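Cas13d (uncultured Ruminococcus sp, PDB 6IV9) binds a CRISPR RNA and, through its two HEPN domains, matures that RNA and cleaves target RNA, probably guided by it. Local coordinates at residues I179-A184 with A748-E753; A282-I287 with Y503-F508; R754-Y759 with Y775-Q780. The protein carries 2 engineered substitutions. One frame throughout, in Å; residues are numbered along the deposited sequence.

How the contacts relate
Starting from the N terminus, helix 168-197 supplies residues 179-184, whose partner lies more than 560 residues further on. Within that long span, contact 2 closes its own smaller loop, bringing residues 282-287 of helix 267-291 against residues 503-508; it is thus nested inside the loop that contact 1 closes when helix 713-760 arrives. Contact 3 follows in series, closes a short loop of about 15 residues between 754-759 and 775-780, and crosses neither. Contacts 1 and 3 share helix 713-760, and L752 of the former packs on Y775 and L778 of the latter. Contact 2 has its centre about 17 Å from that of contact 1, with nearest atoms about 5 Å apart.

Contact 1: residues I179-A184 with A748-E753; sequences IEKILA and AIHCLE. With nucleotides of chain B.
H750 reaches from one helix to another where the axes of 179-184 and 748-753 approach to 9.6 Å; they run at 131° to each other and are thus closer to antiparallel than to parallel. CB points toward the facing helix, and CG stands anti to the backbone N (chi1 160°). CB is the first atom to touch, 3.9 Å from A184 CB, and the same methyl then lies beside CG and ND1 of the ring, 3.8 Å from A184 CB to H750 ND1. That nitrogen has a polar partner outside the pair, a hydrogen bond to V291 O. On the far branch of the ring, CD2 rests on K181 CA. At the tip, CE1 and NE2 meet the backbone and CB of E180, and E180 O sits 3.9 Å above one face of the H750 ring, displaced toward the rim. The imidazole packs against the backbone and CB atoms of the facing helix, only E180 O lying over a face, while the carboxylate of E180 leads elsewhere, OE2 bonding to Y304 OH.

In the fold, the helices probably belong to the two HEPN domains. E753 OE1 accepts from the backbone N of H293, so two side chains of helix 713-760 hold the same short segment, 291-293.

K181 lies alongside. Its CD passes C751 SG at 4.1 Å, and a bend at chi3 (-55°) turns CE from the protein contact toward the RNA. There K181 NZ bridges two successive phosphates of chain B, at 3.1 Å from OP2 of adenosine 27 and 3.0 Å from OP1 of adenosine 28, with a weak third bond to O5' of adenosine 27. A magnesium ion lies about 6 Å from this side chain.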
loop_
_atom_site.group_PDB
_atom_site.type_symbol
_atom_site.label_atom_id
_atom_site.label_comp_id
_atom_site.label_asym_id
_atom_site.label_seq_id
_atom_site.Cartn_x
_atom_site.Cartn_y
_atom_site.Cartn_z
ATOM N N ILE A 179 -3.102 -10.563 -5.345
ATOM C CA ILE A 179 -3.931 -9.387 -5.715
ATOM C C ILE A 179 -5.129 -9.345 -4.762
ATOM O O ILE A 179 -5.464 -8.292 -4.282
ATOM C CB ILE A 179 -4.395 -9.500 -7.178
ATOM C CG1 ILE A 179 -3.241 -9.262 -8.151
ATOM C CG2 ILE A 179 -5.560 -8.571 -7.450
ATOM C CD1 ILE A 179 -3.556 -9.579 -9.578
ATOM N N GLU A 180 -5.755 -10.487 -4.530
ATOM C CA GLU A 180 -6.928 -10.522 -3.629
ATOM C C GLU A 180 -6.511 -10.194 -2.191
ATOM O O GLU A 180 -7.256 -9.521 -1.548
ATOM C CB GLU A 180 -7.786 -11.757 -3.880
ATOM C CG GLU A 180 -8.310 -11.775 -5.298
ATOM C CD GLU A 180 -9.116 -12.993 -5.701
ATOM O OE1 GLU A 180 -9.583 -13.672 -4.823
ATOM O OE2 GLU A 180 -9.230 -13.246 -6.882
ATOM N N LYS A 181 -5.342 -10.655 -1.746
ATOM C CA LYS A 181 -4.913 -10.384 -0.350
ATOM C C LYS A 181 -4.761 -8.880 -0.154
ATOM O O LYS A 181 -5.234 -8.383 0.828
ATOM C CB LYS A 181 -3.496 -10.882 -0.047
ATOM C CG LYS A 181 -3.252 -12.371 -0.058
ATOM C CD LYS A 181 -2.036 -12.808 0.710
ATOM C CE LYS A 181 -0.722 -12.173 0.341
ATOM N NZ LYS A 181 0.406 -13.080 0.663
ATOM N N ILE A 182 -4.089 -8.213 -1.081
ATOM C CA ILE A 182 -3.870 -6.747 -0.942
ATOM C C ILE A 182 -5.195 -5.984 -1.046
ATOM O O ILE A 182 -5.365 -5.039 -0.338
ATOM C CB ILE A 182 -2.740 -6.212 -1.838
ATOM C CG1 ILE A 182 -2.195 -4.895 -1.292
ATOM C CG2 ILE A 182 -3.172 -6.073 -3.274
ATOM C CD1 ILE A 182 -1.305 -5.055 -0.109
ATOM N N LEU A 183 -6.098 -6.401 -1.920
ATOM C CA LEU A 183 -7.409 -5.716 -2.027
ATOM C C LEU A 183 -8.186 -5.893 -0.720
ATOM O O LEU A 183 -8.852 -4.976 -0.331
ATOM C CB LEU A 183 -8.189 -6.250 -3.223
ATOM C CG LEU A 183 -7.696 -5.763 -4.574
ATOM C CD1 LEU A 183 -8.407 -6.494 -5.691
ATOM C CD2 LEU A 183 -7.867 -4.265 -4.702
ATOM N N ALA A 184 -8.062 -7.057 -0.091
ATOM C CA ALA A 184 -8.766 -7.320 1.178
ATOM C C ALA A 184 -8.295 -6.322 2.243
ATOM O O ALA A 184 -9.108 -5.840 2.998
ATOM C CB ALA A 184 -8.529 -8.733 1.610
ATOM N N ALA A 748 -4.745 -12.531 7.226
ATOM C CA ALA A 748 -4.933 -13.868 7.818
ATOM C C ALA A 748 -6.410 -14.287 7.737
ATOM O O ALA A 748 -6.672 -15.421 7.383
ATOM C CB ALA A 748 -4.427 -13.854 9.230
ATOM N N ILE A 749 -7.336 -13.386 8.055
ATOM C CA ILE A 749 -8.793 -13.700 7.995
ATOM C C ILE A 749 -9.208 -13.974 6.547
ATOM O O ILE A 749 -9.898 -14.937 6.301
ATOM C CB ILE A 749 -9.622 -12.540 8.572
ATOM C CG1 ILE A 749 -9.445 -12.411 10.082
ATOM C CG2 ILE A 749 -11.077 -12.682 8.183
ATOM C CD1 ILE A 749 -9.878 -13.608 10.846
ATOM N N HIS A 750 -8.759 -13.136 5.629
ATOM C CA HIS A 750 -9.120 -13.318 4.206
ATOM C C HIS A 750 -8.652 -14.698 3.732
ATOM O O HIS A 750 -9.415 -15.382 3.106
ATOM C CB HIS A 750 -8.435 -12.228 3.384
ATOM C CG HIS A 750 -8.331 -12.560 1.940
ATOM N ND1 HIS A 750 -9.364 -12.394 1.089
ATOM C CD2 HIS A 750 -7.332 -13.078 1.213
ATOM C CE1 HIS A 750 -9.010 -12.776 -0.099
ATOM N NE2 HIS A 750 -7.782 -13.197 -0.052
ATOM N N CYS A 751 -7.422 -15.066 4.059
ATOM C CA CYS A 751 -6.847 -16.372 3.653
ATOM C C CYS A 751 -7.573 -17.551 4.304
ATOM O O CYS A 751 -7.744 -18.549 3.637
ATOM C CB CYS A 751 -5.370 -16.402 3.964
ATOM S SG CYS A 751 -4.473 -15.274 2.881
ATOM N N LEU A 752 -7.927 -17.420 5.577
ATOM C CA LEU A 752 -8.647 -18.506 6.281
ATOM C C LEU A 752 -9.998 -18.734 5.602
ATOM O O LEU A 752 -10.315 -19.858 5.338
ATOM C CB LEU A 752 -8.845 -18.097 7.738
ATOM C CG LEU A 752 -9.770 -18.994 8.553
ATOM C CD1 LEU A 752 -9.267 -20.417 8.587
ATOM C CD2 LEU A 752 -9.945 -18.465 9.959
ATOM N N GLU A 753 -10.747 -17.676 5.319
ATOM C CA GLU A 753 -12.051 -17.865 4.646
ATOM C C GLU A 753 -11.830 -18.485 3.256
ATOM O O GLU A 753 -12.533 -19.400 2.896
ATOM C CB GLU A 753 -12.755 -16.522 4.485
ATOM C CG GLU A 753 -13.114 -15.842 5.782
ATOM C CD GLU A 753 -13.997 -14.621 5.583
ATOM O OE1 GLU A 753 -14.206 -14.238 4.451
ATOM O OE2 GLU A 753 -14.457 -14.073 6.553
ATOM P P A B 28 3.851 -11.932 0.969
ATOM O OP1 A B 28 3.073 -12.125 -0.272
ATOM O OP2 A B 28 3.980 -13.061 1.958
ATOM O "O5'" A B 28 5.373 -11.533 0.674
ATOM C "C5'" A B 28 5.796 -10.701 -0.441
ATOM C "C4'" A B 28 7.236 -11.042 -0.673
ATOM O "O4'" A B 28 8.030 -10.724 0.515
ATOM C "C3'" A B 28 7.513 -12.521 -0.955
ATOM O "O3'" A B 28 8.719 -12.577 -1.716
ATOM C "C2'" A B 28 7.870 -13.076 0.423
ATOM O "O2'" A B 28 8.638 -14.274 0.401
ATOM C "C1'" A B 28 8.608 -11.891 1.052
ATOM N N9 A B 28 8.508 -11.837 2.529
ATOM C C8 A B 28 7.367 -12.010 3.268
ATOM N N7 A B 28 7.559 -11.923 4.561
ATOM C C5 A B 28 8.915 -11.667 4.682
ATOM C C6 A B 28 9.754 -11.547 5.800
ATOM N N6 A B 28 9.312 -11.576 7.050
ATOM N N1 A B 28 11.061 -11.324 5.584
ATOM C C2 A B 28 11.507 -11.285 4.324
ATOM N N3 A B 28 10.835 -11.484 3.189
ATOM C C4 A B 28 9.524 -11.678 3.442
ATOM P P A B 27 0.891 -13.599 4.636
ATOM O OP1 A B 27 -0.146 -13.352 5.692
ATOM O OP2 A B 27 0.500 -14.418 3.490
ATOM O "O5'" A B 27 1.439 -12.315 3.917
ATOM C "C5'" A B 27 1.834 -11.212 4.760
ATOM C "C4'" A B 27 2.298 -10.089 3.914
ATOM O "O4'" A B 27 2.649 -8.977 4.737
ATOM C "C3'" A B 27 3.572 -10.383 3.120
ATOM O "O3'" A B 27 3.277 -10.560 1.748
ATOM C "C2'" A B 27 4.428 -9.112 3.285
ATOM O "O2'" A B 27 4.866 -8.596 2.036
ATOM C "C1'" A B 27 3.457 -8.152 3.992
ATOM N N9 A B 27 4.108 -7.203 4.880
ATOM C C8 A B 27 3.928 -5.846 4.823
ATOM N N7 A B 27 4.685 -5.179 5.650
ATOM C C5 A B 27 5.405 -6.164 6.316
ATOM C C6 A B 27 6.362 -6.106 7.344
ATOM N N6 A B 27 6.797 -4.963 7.884
ATOM N N1 A B 27 6.908 -7.274 7.765
ATOM C C2 A B 27 6.466 -8.413 7.222
ATOM N N3 A B 27 5.530 -8.595 6.296
ATOM C C4 A B 27 5.043 -7.418 5.866
#

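Contact 2: residues A282-I287 with Y503-F508; sequences AIVGQI and YMLTYF
V284 and L505 are the residues whose CA atoms lie nearest, 7.6 Å apart. Residues 282-287 form a continuous piece of helix 267-291, whereas 503-505 belong to helix 497-505 and the chain continues through 506-508. Here Y503 O receives two donors, T506 N and T506 OG1, the hydroxyl coming in on a carbonyl lone pair at 2.6 Å. Apolar side chains make the contact. The chain of M504 leaves with CG anti to the backbone N, bends at chi2 (-86°) and again at chi3, and presses its CE methyl on I283 CG2 at a tight 3.4 Å, with I283 CB close behind.

This is apolar packing between two helices inside an all-helical core: helix 168-197 lines V284, I287 and F508, and helix 312-330 lies against M504. L505 spreads its two methyls over successive turns. CD1 meets V284 CG2 at 4.0 Å, while CD2 reaches I287 CD1 tip to tip at 4.1 Å. V284 CG2 has a second neighbour, F508 CE2, also 4.0 Å away. The F508 ring in turn packs edge-to-face with F257.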
loop_
_atom_site.group_PDB
_atom_site.type_symbol
_atom_site.label_atom_id
_atom_site.label_comp_id
_atom_site.label_asym_id
_atom_site.label_seq_id
_atom_site.Cartn_x
_atom_site.Cartn_y
_atom_site.Cartn_z
ATOM N N ALA A 282 -20.643 1.968 -3.530
ATOM C CA ALA A 282 -21.209 0.684 -3.977
ATOM C C ALA A 282 -20.100 -0.183 -4.583
ATOM O O ALA A 282 -20.126 -1.363 -4.395
ATOM C CB ALA A 282 -22.307 0.946 -4.960
ATOM N N ILE A 283 -19.193 0.409 -5.341
ATOM C CA ILE A 283 -18.073 -0.375 -5.933
ATOM C C ILE A 283 -17.177 -0.911 -4.815
ATOM O O ILE A 283 -16.836 -2.057 -4.850
ATOM C CB ILE A 283 -17.288 0.450 -6.958
ATOM C CG1 ILE A 283 -18.086 0.616 -8.245
ATOM C CG2 ILE A 283 -15.943 -0.182 -7.223
ATOM C CD1 ILE A 283 -17.568 1.673 -9.153
ATOM N N VAL A 284 -16.885 -0.087 -3.818
ATOM C CA VAL A 284 -16.048 -0.534 -2.676
ATOM C C VAL A 284 -16.770 -1.694 -1.990
ATOM O O VAL A 284 -16.138 -2.665 -1.694
ATOM C CB VAL A 284 -15.801 0.625 -1.699
ATOM C CG1 VAL A 284 -15.301 0.132 -0.362
ATOM C CG2 VAL A 284 -14.845 1.644 -2.273
ATOM N N GLY A 285 -18.075 -1.580 -1.801
ATOM C CA GLY A 285 -18.854 -2.652 -1.165
ATOM C C GLY A 285 -18.809 -3.932 -1.978
ATOM O O GLY A 285 -18.698 -4.990 -1.397
ATOM N N GLN A 286 -18.890 -3.810 -3.292
ATOM C CA GLN A 286 -18.858 -4.982 -4.196
ATOM C C GLN A 286 -17.508 -5.694 -4.078
ATOM O O GLN A 286 -17.485 -6.902 -3.993
ATOM C CB GLN A 286 -19.157 -4.528 -5.621
ATOM C CG GLN A 286 -18.665 -5.477 -6.694
ATOM C CD GLN A 286 -19.478 -6.740 -6.797
ATOM O OE1 GLN A 286 -20.586 -6.832 -6.313
ATOM N NE2 GLN A 286 -18.907 -7.733 -7.442
ATOM N N ILE A 287 -16.418 -4.937 -4.031
ATOM C CA ILE A 287 -15.073 -5.552 -3.898
ATOM C C ILE A 287 -15.008 -6.283 -2.559
ATOM O O ILE A 287 -14.537 -7.385 -2.523
ATOM C CB ILE A 287 -13.954 -4.513 -4.050
ATOM C CG1 ILE A 287 -13.997 -3.839 -5.420
ATOM C CG2 ILE A 287 -12.618 -5.167 -3.803
ATOM C CD1 ILE A 287 -13.137 -2.626 -5.527
ATOM N N TYR A 503 -8.076 3.470 -9.934
ATOM C CA TYR A 503 -7.822 4.914 -9.747
ATOM C C TYR A 503 -8.869 5.491 -8.790
ATOM O O TYR A 503 -8.539 6.277 -7.960
ATOM C CB TYR A 503 -7.862 5.701 -11.055
ATOM C CG TYR A 503 -7.785 7.180 -10.803
ATOM C CD1 TYR A 503 -6.583 7.779 -10.498
ATOM C CD2 TYR A 503 -8.914 7.969 -10.773
ATOM C CE1 TYR A 503 -6.491 9.123 -10.209
ATOM C CE2 TYR A 503 -8.845 9.318 -10.488
ATOM C CZ TYR A 503 -7.629 9.898 -10.196
ATOM O OH TYR A 503 -7.528 11.212 -9.892
ATOM N N MET A 504 -10.111 5.049 -8.918
ATOM C CA MET A 504 -11.221 5.544 -8.071
ATOM C C MET A 504 -10.927 5.223 -6.599
ATOM O O MET A 504 -11.065 6.085 -5.793
ATOM C CB MET A 504 -12.540 4.895 -8.490
ATOM C CG MET A 504 -13.713 5.333 -7.667
ATOM S SD MET A 504 -13.925 4.383 -6.164
ATOM C CE MET A 504 -14.470 2.833 -6.860
ATOM N N LEU A 505 -10.389 4.041 -6.323
ATOM C CA LEU A 505 -10.059 3.576 -4.954
ATOM C C LEU A 505 -9.048 4.522 -4.304
ATOM O O LEU A 505 -9.117 4.721 -3.133
ATOM C CB LEU A 505 -9.420 2.198 -5.070
ATOM C CG LEU A 505 -10.267 1.000 -4.665
ATOM C CD1 LEU A 505 -11.750 1.264 -4.726
ATOM C CD2 LEU A 505 -9.871 -0.232 -5.446
ATOM N N THR A 506 -8.168 5.122 -5.101
ATOM C CA THR A 506 -7.077 5.992 -4.582
ATOM C C THR A 506 -7.605 7.253 -3.901
ATOM O O THR A 506 -6.889 7.830 -3.127
ATOM C CB THR A 506 -5.986 6.275 -5.612
ATOM O OG1 THR A 506 -6.498 7.205 -6.548
ATOM C CG2 THR A 506 -5.468 5.019 -6.272
ATOM N N TYR A 507 -8.849 7.621 -4.152
ATOM C CA TYR A 507 -9.453 8.805 -3.498
ATOM C C TYR A 507 -9.472 8.605 -1.978
ATOM O O TYR A 507 -9.382 9.551 -1.257
ATOM C CB TYR A 507 -10.896 8.980 -3.954
ATOM C CG TYR A 507 -11.044 9.923 -5.112
ATOM C CD1 TYR A 507 -10.695 9.546 -6.388
ATOM C CD2 TYR A 507 -11.499 11.206 -4.921
ATOM C CE1 TYR A 507 -10.814 10.417 -7.452
ATOM C CE2 TYR A 507 -11.621 12.093 -5.968
ATOM C CZ TYR A 507 -11.285 11.695 -7.241
ATOM O OH TYR A 507 -11.428 12.590 -8.249
ATOM N N PHE A 508 -9.633 7.364 -1.552
ATOM C CA PHE A 508 -9.770 7.026 -0.120
ATOM C C PHE A 508 -8.414 6.735 0.522
ATOM O O PHE A 508 -8.399 6.485 1.700
ATOM C CB PHE A 508 -10.687 5.817 0.002
ATOM C CG PHE A 508 -12.039 6.014 -0.628
ATOM C CD1 PHE A 508 -12.927 6.936 -0.109
ATOM C CD2 PHE A 508 -12.413 5.297 -1.742
ATOM C CE1 PHE A 508 -14.167 7.132 -0.692
ATOM C CE2 PHE A 508 -13.652 5.493 -2.320
ATOM C CZ PHE A 508 -14.530 6.400 -1.791
#

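Contact 3: residues R754-Y759 with Y775-Q780; sequences RDFGLY and YRILSQ
L778 is a knob inserted between F756 and Y759, where the C-terminal part of helix 713-760 packs on the first turn of helix 777-788, after a connection of some 16 residues. The hole has the knobs-into-holes spacing of i, i+3, i+4 and i+7, its corners being L752, D755, F756 and Y759. The leucine adopts an unusual conformation there: chi1 is -141°, away from a staggered position, and chi2 is likewise off its common values. That turn puts CG at the edge of the F756 ring, near its plane, 4.3 Å from F756 CD1. The two methyls go on to Y759. L778 CD2 lies 3.7 Å from Y759 CD2 and L778 CD1 is almost as close to the same atom, the side chains crossing at about a right angle. L778 CD1 also touches D755 CB at 4.3 Å.

F756 has CG anti to the backbone N, and its ring runs beside L778 to reach I777 with CE1. There I777 CG1 takes the position anti to its own N (chi1 -170°), and CG2 is left in the crowded position between N and carbonyl carbon. This branch makes the contact, 3.8 Å from F756 CE1 to I777 CG2, while the rest of the isoleucine leads away.

The polar ends are satisfied around this apolar centre. Y759 OH bonds with L149 O and N794 ND2, which tether the hydroxyl at the end of the ring, and D755 OD2 bonds with Y899 OH, whose side chain also covers L778. The other carboxylate oxygen is gripped by R754, side-on through NE and NH2. D755 OD1 is 2.9 Å from R754 NH2 on the syn side, and R754 NE comes to 2.8 Å from D755 OD1, from 43° above the carboxylate plane.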
loop_
_atom_site.group_PDB
_atom_site.type_symbol
_atom_site.label_atom_id
_atom_site.label_comp_id
_atom_site.label_asym_id
_atom_site.label_seq_id
_atom_site.Cartn_x
_atom_site.Cartn_y
_atom_site.Cartn_z
ATOM N N ARG A 754 -10.859 -17.978 2.516
ATOM C CA ARG A 754 -10.566 -18.494 1.162
ATOM C C ARG A 754 -10.123 -19.961 1.231
ATOM O O ARG A 754 -10.631 -20.758 0.484
ATOM C CB ARG A 754 -9.428 -17.644 0.598
ATOM C CG ARG A 754 -8.809 -18.159 -0.691
ATOM C CD ARG A 754 -7.440 -17.571 -0.944
ATOM N NE ARG A 754 -6.415 -18.232 -0.179
ATOM C CZ ARG A 754 -5.189 -17.794 -0.032
ATOM N NH1 ARG A 754 -4.825 -16.679 -0.618
ATOM N NH2 ARG A 754 -4.323 -18.469 0.688
ATOM N N ASP A 755 -9.192 -20.267 2.119
ATOM C CA ASP A 755 -8.626 -21.629 2.289
ATOM C C ASP A 755 -9.714 -22.596 2.766
ATOM O O ASP A 755 -9.765 -23.694 2.272
ATOM C CB ASP A 755 -7.359 -21.595 3.141
ATOM C CG ASP A 755 -6.221 -20.799 2.519
ATOM O OD1 ASP A 755 -6.232 -20.622 1.320
ATOM O OD2 ASP A 755 -5.350 -20.382 3.242
ATOM N N PHE A 756 -10.574 -22.151 3.671
ATOM C CA PHE A 756 -11.658 -23.030 4.166
ATOM C C PHE A 756 -12.554 -23.405 2.989
ATOM O O PHE A 756 -12.888 -24.551 2.847
ATOM C CB PHE A 756 -12.474 -22.348 5.262
ATOM C CG PHE A 756 -13.678 -23.138 5.697
ATOM C CD1 PHE A 756 -13.565 -24.145 6.633
ATOM C CD2 PHE A 756 -14.918 -22.897 5.148
ATOM C CE1 PHE A 756 -14.675 -24.867 7.034
ATOM C CE2 PHE A 756 -16.025 -23.628 5.540
ATOM C CZ PHE A 756 -15.898 -24.610 6.483
ATOM N N GLY A 757 -12.878 -22.440 2.147
ATOM C CA GLY A 757 -13.709 -22.729 0.973
ATOM C C GLY A 757 -13.037 -23.723 0.047
ATOM O O GLY A 757 -13.729 -24.512 -0.537
ATOM N N LEU A 758 -11.732 -23.601 -0.175
ATOM C CA LEU A 758 -11.024 -24.557 -1.064
ATOM C C LEU A 758 -10.921 -25.936 -0.414
ATOM O O LEU A 758 -11.232 -26.901 -1.042
ATOM C CB LEU A 758 -9.646 -23.998 -1.399
ATOM C CG LEU A 758 -9.659 -22.763 -2.289
ATOM C CD1 LEU A 758 -8.410 -21.934 -2.087
ATOM C CD2 LEU A 758 -9.839 -23.155 -3.740
ATOM N N TYR A 759 -10.545 -25.989 0.851
ATOM C CA TYR A 759 -10.401 -27.288 1.550
ATOM C C TYR A 759 -11.744 -28.011 1.634
ATOM O O TYR A 759 -11.784 -29.208 1.592
ATOM C CB TYR A 759 -9.818 -27.090 2.940
ATOM C CG TYR A 759 -8.320 -27.026 2.999
ATOM C CD1 TYR A 759 -7.540 -28.114 2.669
ATOM C CD2 TYR A 759 -7.686 -25.890 3.436
ATOM C CE1 TYR A 759 -6.166 -28.073 2.752
ATOM C CE2 TYR A 759 -6.313 -25.828 3.520
ATOM C CZ TYR A 759 -5.551 -26.922 3.183
ATOM O OH TYR A 759 -4.205 -26.853 3.277
ATOM N N TYR A 775 -14.156 -20.703 14.099
ATOM C CA TYR A 775 -13.047 -20.320 13.191
ATOM C C TYR A 775 -11.895 -21.325 13.262
ATOM O O TYR A 775 -11.161 -21.422 12.312
ATOM C CB TYR A 775 -12.604 -18.891 13.478
ATOM C CG TYR A 775 -13.428 -17.840 12.791
ATOM C CD1 TYR A 775 -13.179 -17.478 11.486
ATOM C CD2 TYR A 775 -14.462 -17.209 13.442
ATOM C CE1 TYR A 775 -13.932 -16.511 10.854
ATOM C CE2 TYR A 775 -15.227 -16.240 12.826
ATOM C CZ TYR A 775 -14.958 -15.885 11.527
ATOM O OH TYR A 775 -15.702 -14.937 10.915
ATOM N N ARG A 776 -11.795 -22.076 14.350
ATOM C CA ARG A 776 -10.676 -23.028 14.550
ATOM C C ARG A 776 -10.859 -24.325 13.757
ATOM O O ARG A 776 -9.937 -25.103 13.742
ATOM C CB ARG A 776 -10.528 -23.393 16.029
ATOM C CG ARG A 776 -10.420 -22.213 16.975
ATOM C CD ARG A 776 -10.539 -22.661 18.415
ATOM N NE ARG A 776 -11.830 -23.256 18.685
ATOM C CZ ARG A 776 -12.038 -24.238 19.536
ATOM N NH1 ARG A 776 -11.088 -24.604 20.367
ATOM N NH2 ARG A 776 -13.198 -24.851 19.558
ATOM N N ILE A 777 -11.985 -24.495 13.081
ATOM C CA ILE A 777 -12.317 -25.801 12.441
ATOM C C ILE A 777 -11.290 -26.242 11.389
ATOM O O ILE A 777 -11.043 -27.432 11.316
ATOM C CB ILE A 777 -13.759 -25.792 11.908
ATOM C CG1 ILE A 777 -14.229 -27.179 11.471
ATOM C CG2 ILE A 777 -13.930 -24.781 10.801
ATOM C CD1 ILE A 777 -14.228 -28.200 12.559
ATOM N N LEU A 778 -10.769 -25.327 10.576
ATOM C CA LEU A 778 -9.797 -25.759 9.546
ATOM C C LEU A 778 -8.523 -26.299 10.196
ATOM O O LEU A 778 -8.121 -27.389 9.866
ATOM C CB LEU A 778 -9.460 -24.534 8.702
ATOM C CG LEU A 778 -9.307 -24.745 7.203
ATOM C CD1 LEU A 778 -8.220 -23.875 6.634
ATOM C CD2 LEU A 778 -9.142 -26.191 6.814
ATOM N N SER A 779 -7.929 -25.544 11.105
ATOM C CA SER A 779 -6.687 -26.015 11.753
ATOM C C SER A 779 -6.954 -27.308 12.530
ATOM O O SER A 779 -6.146 -28.197 12.473
ATOM C CB SER A 779 -6.145 -24.968 12.661
ATOM O OG SER A 779 -5.702 -23.868 11.919
ATOM N N GLN A 780 -8.068 -27.357 13.245
ATOM C CA GLN A 780 -8.408 -28.539 14.069
ATOM C C GLN A 780 -8.586 -29.761 13.168
ATOM O O GLN A 780 -7.960 -30.771 13.421
ATOM C CB GLN A 780 -9.730 -28.210 14.745
ATOM C CG GLN A 780 -10.117 -29.084 15.917
ATOM C CD GLN A 780 -11.458 -28.590 16.405
ATOM O OE1 GLN A 780 -11.553 -27.659 17.194
ATOM N NE2 GLN A 780 -12.517 -29.181 15.887
#